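Ribonuclease VapC (Haemophilus influenzae, PDB 6NKL) is probably the toxin of a toxin-antitoxin system, a magnesium-dependent ribonuclease of the PIN-domain family. Local coordinates at residues B[100-105]-B[111-116]; B[104-109]-B[125-130]. One frame throughout, in Å; residues are numbered along the deposited sequence.

Interaction 1 (B[100-105]-B[111-116]); sequences LWIACH and AVLITH
Helix 97-109 packs on strand 112-115 of the parallel PIN-domain sheet, and where they face each other Leu113 meets Ile102 and Ala103. The short turn after the helix leads straight into the strand, making this the helix-to-strand half of an alpha/beta unit. Leu113 points from the sheet at the helix, its CG turned anti to the backbone N (chi1 -176°); from there CD1 reaches Ile102 and CD2 reaches Ala103. CD1 takes the closer contact, lying 3.6 Å from Ile102 CG2; the two side chains cross at about a right angle, so they meet through this branch methyl and do not run alongside each other. The other methyl, Leu113 CD2, meets the backbone of the helix, 4.2 Å from Ala103 CA. All three touching residues are buried. No hydrogen bond joins the two segments, and the join is purely apolar. Phe121 packs on both Ala103 and Leu113, while Met4 of strand 2-5 also covers Leu113. On the far side of the helix Trp101 turns to the second subunit, where its NE1 is hydrogen-bonded to Asn98 of that chain. The side chain of Leu113 is about 4 Å from that of Asp6, and the side chain of Ile102 about 4 Å from that of Asp99. Helix 97-109 against strand 112-115 is thus the alpha/beta arrangement of the PIN fold, with the predicted magnesium ligands Asp6 and Asp99 next to it and Thr115 OG1 hydrogen-bonded to Asp6 OD2.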
loop_
_atom_site.group_PDB
_atom_site.type_symbol
_atom_site.label_atom_id
_atom_site.label_comp_id
_atom_site.label_asym_id
_atom_site.label_seq_id
_atom_site.Cartn_x
_atom_site.Cartn_y
_atom_site.Cartn_z
ATOM N N LEU B 100 -1.337 -8.445 1.047
ATOM C CA LEU B 100 0.061 -8.407 1.458
ATOM C C LEU B 100 0.384 -7.116 2.183
ATOM O O LEU B 100 1.069 -7.131 3.209
ATOM C CB LEU B 100 0.978 -8.542 0.256
ATOM C CG LEU B 100 2.470 -8.565 0.551
ATOM C CD1 LEU B 100 2.798 -9.731 1.472
ATOM C CD2 LEU B 100 3.224 -8.693 -0.756
ATOM N N TRP B 101 -0.067 -5.978 1.647
ATOM C CA TRP B 101 0.157 -4.720 2.348
ATOM C C TRP B 101 -0.437 -4.794 3.750
ATOM O O TRP B 101 0.189 -4.363 4.710
ATOM C CB TRP B 101 -0.431 -3.550 1.556
ATOM C CG TRP B 101 0.469 -3.056 0.479
ATOM C CD1 TRP B 101 0.292 -3.183 -0.875
ATOM C CD2 TRP B 101 1.698 -2.348 0.656
ATOM N NE1 TRP B 101 1.328 -2.585 -1.547
ATOM C CE2 TRP B 101 2.209 -2.071 -0.629
ATOM C CE3 TRP B 101 2.422 -1.929 1.776
ATOM C CZ2 TRP B 101 3.402 -1.398 -0.814
ATOM C CZ3 TRP B 101 3.596 -1.264 1.590
ATOM C CH2 TRP B 101 4.082 -1.004 0.305
ATOM N N ILE B 102 -1.617 -5.404 3.889
ATOM C CA ILE B 102 -2.290 -5.475 5.180
ATOM C C ILE B 102 -1.474 -6.322 6.146
ATOM O O ILE B 102 -1.182 -5.902 7.276
ATOM C CB ILE B 102 -3.721 -6.017 4.984
ATOM C CG1 ILE B 102 -4.579 -4.991 4.264
ATOM C CG2 ILE B 102 -4.427 -6.338 6.318
ATOM C CD1 ILE B 102 -5.914 -5.560 3.800
ATOM N N ALA B 103 -1.007 -7.481 5.675
ATOM C CA ALA B 103 -0.163 -8.340 6.505
ATOM C C ALA B 103 1.084 -7.596 6.965
ATOM O O ALA B 103 1.459 -7.645 8.146
ATOM C CB ALA B 103 0.210 -9.611 5.734
ATOM N N CYS B 104 1.744 -6.895 6.041
ATOM C CA CYS B 104 2.956 -6.178 6.405
ATOM C C CYS B 104 2.643 -5.034 7.357
ATOM O O CYS B 104 3.469 -4.699 8.212
ATOM C CB CYS B 104 3.657 -5.653 5.146
ATOM S SG CYS B 104 4.275 -7.016 4.140
ATOM N N HIS B 105 1.476 -4.401 7.209
ATOM C CA HIS B 105 1.068 -3.410 8.198
ATOM C C HIS B 105 1.008 -4.023 9.592
ATOM O O HIS B 105 1.586 -3.491 10.549
ATOM C CB HIS B 105 -0.267 -2.826 7.835
ATOM C CG HIS B 105 -0.484 -1.455 8.381
ATOM N ND1 HIS B 105 -1.447 -0.600 7.878
ATOM C CD2 HIS B 105 0.126 -0.786 9.389
ATOM C CE1 HIS B 105 -1.390 0.549 8.532
ATOM N NE2 HIS B 105 -0.463 0.455 9.466
ATOM N N ALA B 111 1.094 -6.251 15.378
ATOM C CA ALA B 111 -0.311 -6.509 15.614
ATOM C C ALA B 111 -0.646 -7.954 15.289
ATOM O O ALA B 111 0.073 -8.651 14.568
ATOM C CB ALA B 111 -1.185 -5.581 14.767
ATOM N N VAL B 112 -1.756 -8.407 15.846
ATOM C CA VAL B 112 -2.348 -9.686 15.470
ATOM C C VAL B 112 -3.364 -9.392 14.373
ATOM O O VAL B 112 -4.265 -8.579 14.567
ATOM C CB VAL B 112 -3.014 -10.356 16.681
ATOM C CG1 VAL B 112 -3.788 -11.598 16.271
ATOM C CG2 VAL B 112 -1.943 -10.707 17.747
ATOM N N LEU B 113 -3.214 -10.013 13.215
ATOM C CA LEU B 113 -4.141 -9.756 12.116
ATOM C C LEU B 113 -5.316 -10.722 12.215
ATOM O O LEU B 113 -5.120 -11.938 12.314
ATOM C CB LEU B 113 -3.443 -9.888 10.762
ATOM C CG LEU B 113 -4.274 -9.546 9.520
ATOM C CD1 LEU B 113 -4.544 -8.041 9.449
ATOM C CD2 LEU B 113 -3.600 -10.007 8.244
ATOM N N ILE B 114 -6.530 -10.167 12.198
ATOM C CA ILE B 114 -7.776 -10.922 12.271
ATOM C C ILE B 114 -8.361 -11.056 10.874
ATOM O O ILE B 114 -8.613 -10.050 10.202
ATOM C CB ILE B 114 -8.804 -10.243 13.185
ATOM C CG1 ILE B 114 -8.257 -9.994 14.587
ATOM C CG2 ILE B 114 -10.029 -11.132 13.293
ATOM C CD1 ILE B 114 -7.579 -11.182 15.197
ATOM N N THR B 115 -8.640 -12.287 10.459
ATOM C CA THR B 115 -8.994 -12.545 9.079
ATOM C C THR B 115 -10.162 -13.536 9.024
ATOM O O THR B 115 -10.677 -13.994 10.049
ATOM C CB THR B 115 -7.761 -13.047 8.321
ATOM O OG1 THR B 115 -8.078 -13.219 6.944
ATOM C CG2 THR B 115 -7.345 -14.338 8.879
ATOM N N HIS B 116 -10.624 -13.803 7.807
ATOM C CA HIS B 116 -11.592 -14.859 7.527
ATOM C C HIS B 116 -11.159 -15.498 6.226
ATOM O O HIS B 116 -11.092 -14.816 5.195
ATOM C CB HIS B 116 -13.017 -14.327 7.384
ATOM C CG HIS B 116 -13.986 -15.333 6.828
ATOM N ND1 HIS B 116 -14.409 -16.436 7.545
ATOM C CD2 HIS B 116 -14.601 -15.411 5.625
ATOM C CE1 HIS B 116 -15.252 -17.140 6.811
ATOM N NE2 HIS B 116 -15.394 -16.535 5.645
#

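Interaction 2 (B[104-109]-B[125-130]); sequences CHALSL and TDLQWQ
Leu107 swings its CG anti to its own carbonyl carbon (chi1 -73°), and this carries the isobutyl end across to Asp126 and Leu127. Asp126 has its CG between the backbone N and the carbonyl carbon (chi1 67°), a rotation that lifts the carboxylate up to the same leucine. The leucine and aspartate side chains cross at about a right angle. Leu107 CD2 does most of the touching, resting 3.3 Å from Asp126 O. The same methyl lies over the flat carboxylate, about equally far from Asp126 OD1 (3.5 Å) and OD2 (3.6 Å). It also meets the next residue, with Leu107 CD2 3.7 Å from Leu127 CA. The second methyl, Leu107 CD1, is 3.8 Å from Asp126 OD2. The preceding residue, Ala106, points its CB at the segment 125-130 and reaches Leu127 CD1 at 4.0 Å. This joins the last turns of helix 97-109 to the loop that enters edge strand 128-131. Trp84 of helix 75-89 packs on Asp126, and His80 of the same helix on Leu107; inward, Leu113 touches Ala106 and Phe121 touches Leu127. The contact is therefore partly buried, apolar toward the core and oxygen-lined where Asp126 lies. With no hydrogen bond or salt bridge across it, cohesion rests on van der Waals packing, without directional bonds.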
loop_
_atom_site.group_PDB
_atom_site.type_symbol
_atom_site.label_atom_id
_atom_site.label_comp_id
_atom_site.label_asym_id
_atom_site.label_seq_id
_atom_site.Cartn_x
_atom_site.Cartn_y
_atom_site.Cartn_z
ATOM N N CYS B 104 1.744 -6.895 6.041
ATOM C CA CYS B 104 2.956 -6.178 6.405
ATOM C C CYS B 104 2.643 -5.034 7.357
ATOM O O CYS B 104 3.469 -4.699 8.212
ATOM C CB CYS B 104 3.657 -5.653 5.146
ATOM S SG CYS B 104 4.275 -7.016 4.140
ATOM N N HIS B 105 1.476 -4.401 7.209
ATOM C CA HIS B 105 1.068 -3.410 8.198
ATOM C C HIS B 105 1.008 -4.023 9.592
ATOM O O HIS B 105 1.586 -3.491 10.549
ATOM C CB HIS B 105 -0.267 -2.826 7.835
ATOM C CG HIS B 105 -0.484 -1.455 8.381
ATOM N ND1 HIS B 105 -1.447 -0.600 7.878
ATOM C CD2 HIS B 105 0.126 -0.786 9.389
ATOM C CE1 HIS B 105 -1.390 0.549 8.532
ATOM N NE2 HIS B 105 -0.463 0.455 9.466
ATOM N N ALA B 106 0.318 -5.154 9.724
ATOM C CA ALA B 106 0.296 -5.841 11.010
ATOM C C ALA B 106 1.713 -6.174 11.487
ATOM O O ALA B 106 2.042 -5.952 12.654
ATOM C CB ALA B 106 -0.548 -7.111 10.913
ATOM N N LEU B 107 2.574 -6.682 10.598
ATOM C CA LEU B 107 3.961 -6.943 11.001
ATOM C C LEU B 107 4.621 -5.682 11.539
ATOM O O LEU B 107 5.321 -5.715 12.551
ATOM C CB LEU B 107 4.779 -7.478 9.829
ATOM C CG LEU B 107 4.500 -8.914 9.413
ATOM C CD1 LEU B 107 5.266 -9.162 8.162
ATOM C CD2 LEU B 107 4.945 -9.897 10.511
ATOM N N SER B 108 4.390 -4.553 10.887
ATOM C CA SER B 108 5.067 -3.327 11.268
ATOM C C SER B 108 4.606 -2.815 12.617
ATOM O O SER B 108 5.301 -2.004 13.227
ATOM C CB SER B 108 4.824 -2.226 10.227
ATOM O OG SER B 108 3.477 -1.773 10.318
ATOM N N LEU B 109 3.432 -3.221 13.068
ATOM C CA LEU B 109 2.913 -2.791 14.353
ATOM C C LEU B 109 3.068 -3.857 15.427
ATOM O O LEU B 109 2.670 -3.624 16.563
ATOM C CB LEU B 109 1.431 -2.417 14.218
ATOM C CG LEU B 109 1.104 -1.224 13.322
ATOM C CD1 LEU B 109 -0.367 -1.183 12.996
ATOM C CD2 LEU B 109 1.505 0.066 13.980
ATOM N N THR B 125 5.597 -16.245 7.608
ATOM C CA THR B 125 5.784 -17.095 8.776
ATOM C C THR B 125 5.947 -16.319 10.066
ATOM O O THR B 125 5.752 -16.907 11.136
ATOM C CB THR B 125 6.995 -17.984 8.542
ATOM O OG1 THR B 125 8.139 -17.160 8.306
ATOM C CG2 THR B 125 6.773 -18.863 7.308
ATOM N N ASP B 126 6.289 -15.029 10.014
ATOM C CA ASP B 126 6.354 -14.220 11.230
ATOM C C ASP B 126 5.094 -13.385 11.484
ATOM O O ASP B 126 5.070 -12.572 12.419
ATOM C CB ASP B 126 7.601 -13.329 11.220
ATOM C CG ASP B 126 7.577 -12.260 10.165
ATOM O OD1 ASP B 126 8.201 -11.188 10.420
ATOM O OD2 ASP B 126 6.979 -12.482 9.089
ATOM N N LEU B 127 4.039 -13.596 10.707
ATOM C CA LEU B 127 2.784 -12.894 10.921
ATOM C C LEU B 127 2.008 -13.566 12.035
ATOM O O LEU B 127 1.790 -14.777 11.999
ATOM C CB LEU B 127 1.958 -12.893 9.636
ATOM C CG LEU B 127 0.559 -12.314 9.737
ATOM C CD1 LEU B 127 0.658 -10.875 10.134
ATOM C CD2 LEU B 127 -0.131 -12.462 8.407
ATOM N N GLN B 128 1.564 -12.780 13.001
ATOM C CA GLN B 128 0.614 -13.259 13.994
ATOM C C GLN B 128 -0.802 -13.001 13.475
ATOM O O GLN B 128 -1.165 -11.856 13.188
ATOM C CB GLN B 128 0.853 -12.550 15.326
ATOM C CG GLN B 128 2.289 -12.710 15.857
ATOM C CD GLN B 128 2.435 -12.109 17.230
ATOM O OE1 GLN B 128 1.774 -12.537 18.176
ATOM N NE2 GLN B 128 3.295 -11.102 17.351
ATOM N N TRP B 129 -1.595 -14.057 13.325
ATOM C CA TRP B 129 -2.950 -13.867 12.856
ATOM C C TRP B 129 -3.868 -14.950 13.401
ATOM O O TRP B 129 -3.434 -15.992 13.915
ATOM C CB TRP B 129 -3.007 -13.831 11.329
ATOM C CG TRP B 129 -2.549 -15.096 10.737
ATOM C CD1 TRP B 129 -1.271 -15.532 10.636
ATOM C CD2 TRP B 129 -3.374 -16.116 10.190
ATOM N NE1 TRP B 129 -1.243 -16.761 10.039
ATOM C CE2 TRP B 129 -2.522 -17.143 9.745
ATOM C CE3 TRP B 129 -4.753 -16.248 10.001
ATOM C CZ2 TRP B 129 -3.003 -18.306 9.144
ATOM C CZ3 TRP B 129 -5.236 -17.399 9.410
ATOM C CH2 TRP B 129 -4.360 -18.412 8.980
ATOM N N GLN B 130 -5.156 -14.653 13.293
ATOM C CA GLN B 130 -6.229 -15.469 13.821
ATOM C C GLN B 130 -7.432 -15.280 12.920
ATOM O O GLN B 130 -7.666 -14.181 12.412
ATOM C CB GLN B 130 -6.608 -15.084 15.246
ATOM C CG GLN B 130 -5.428 -15.267 16.223
ATOM C CD GLN B 130 -5.698 -14.715 17.615
ATOM O OE1 GLN B 130 -6.841 -14.440 17.982
ATOM N NE2 GLN B 130 -4.630 -14.524 18.389
#

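How the interactions relate
Both contacts use helix 97-109: the segments share Cys104 and His105, and the contact centres lie about 5 Å apart. Leu113 bridges them, since it also touches Ala106. Interaction 1 sets the earlier turns on strand 112-115; interaction 2 sets the later turns on the lead-in to edge strand 128-131. The two strands are parallel neighbours, bridged by probable hydrogen bonds from Leu113 N to Gln128 O (2.8 Å) and from Gln130 N to Leu113 O (2.9 Å). Interaction 1 lies closer to the predicted magnesium site: in interaction 2 the side chain of Ala106 is about 8 Å from that of Asp6, and that of Leu127 about 9 Å from that of Asp99.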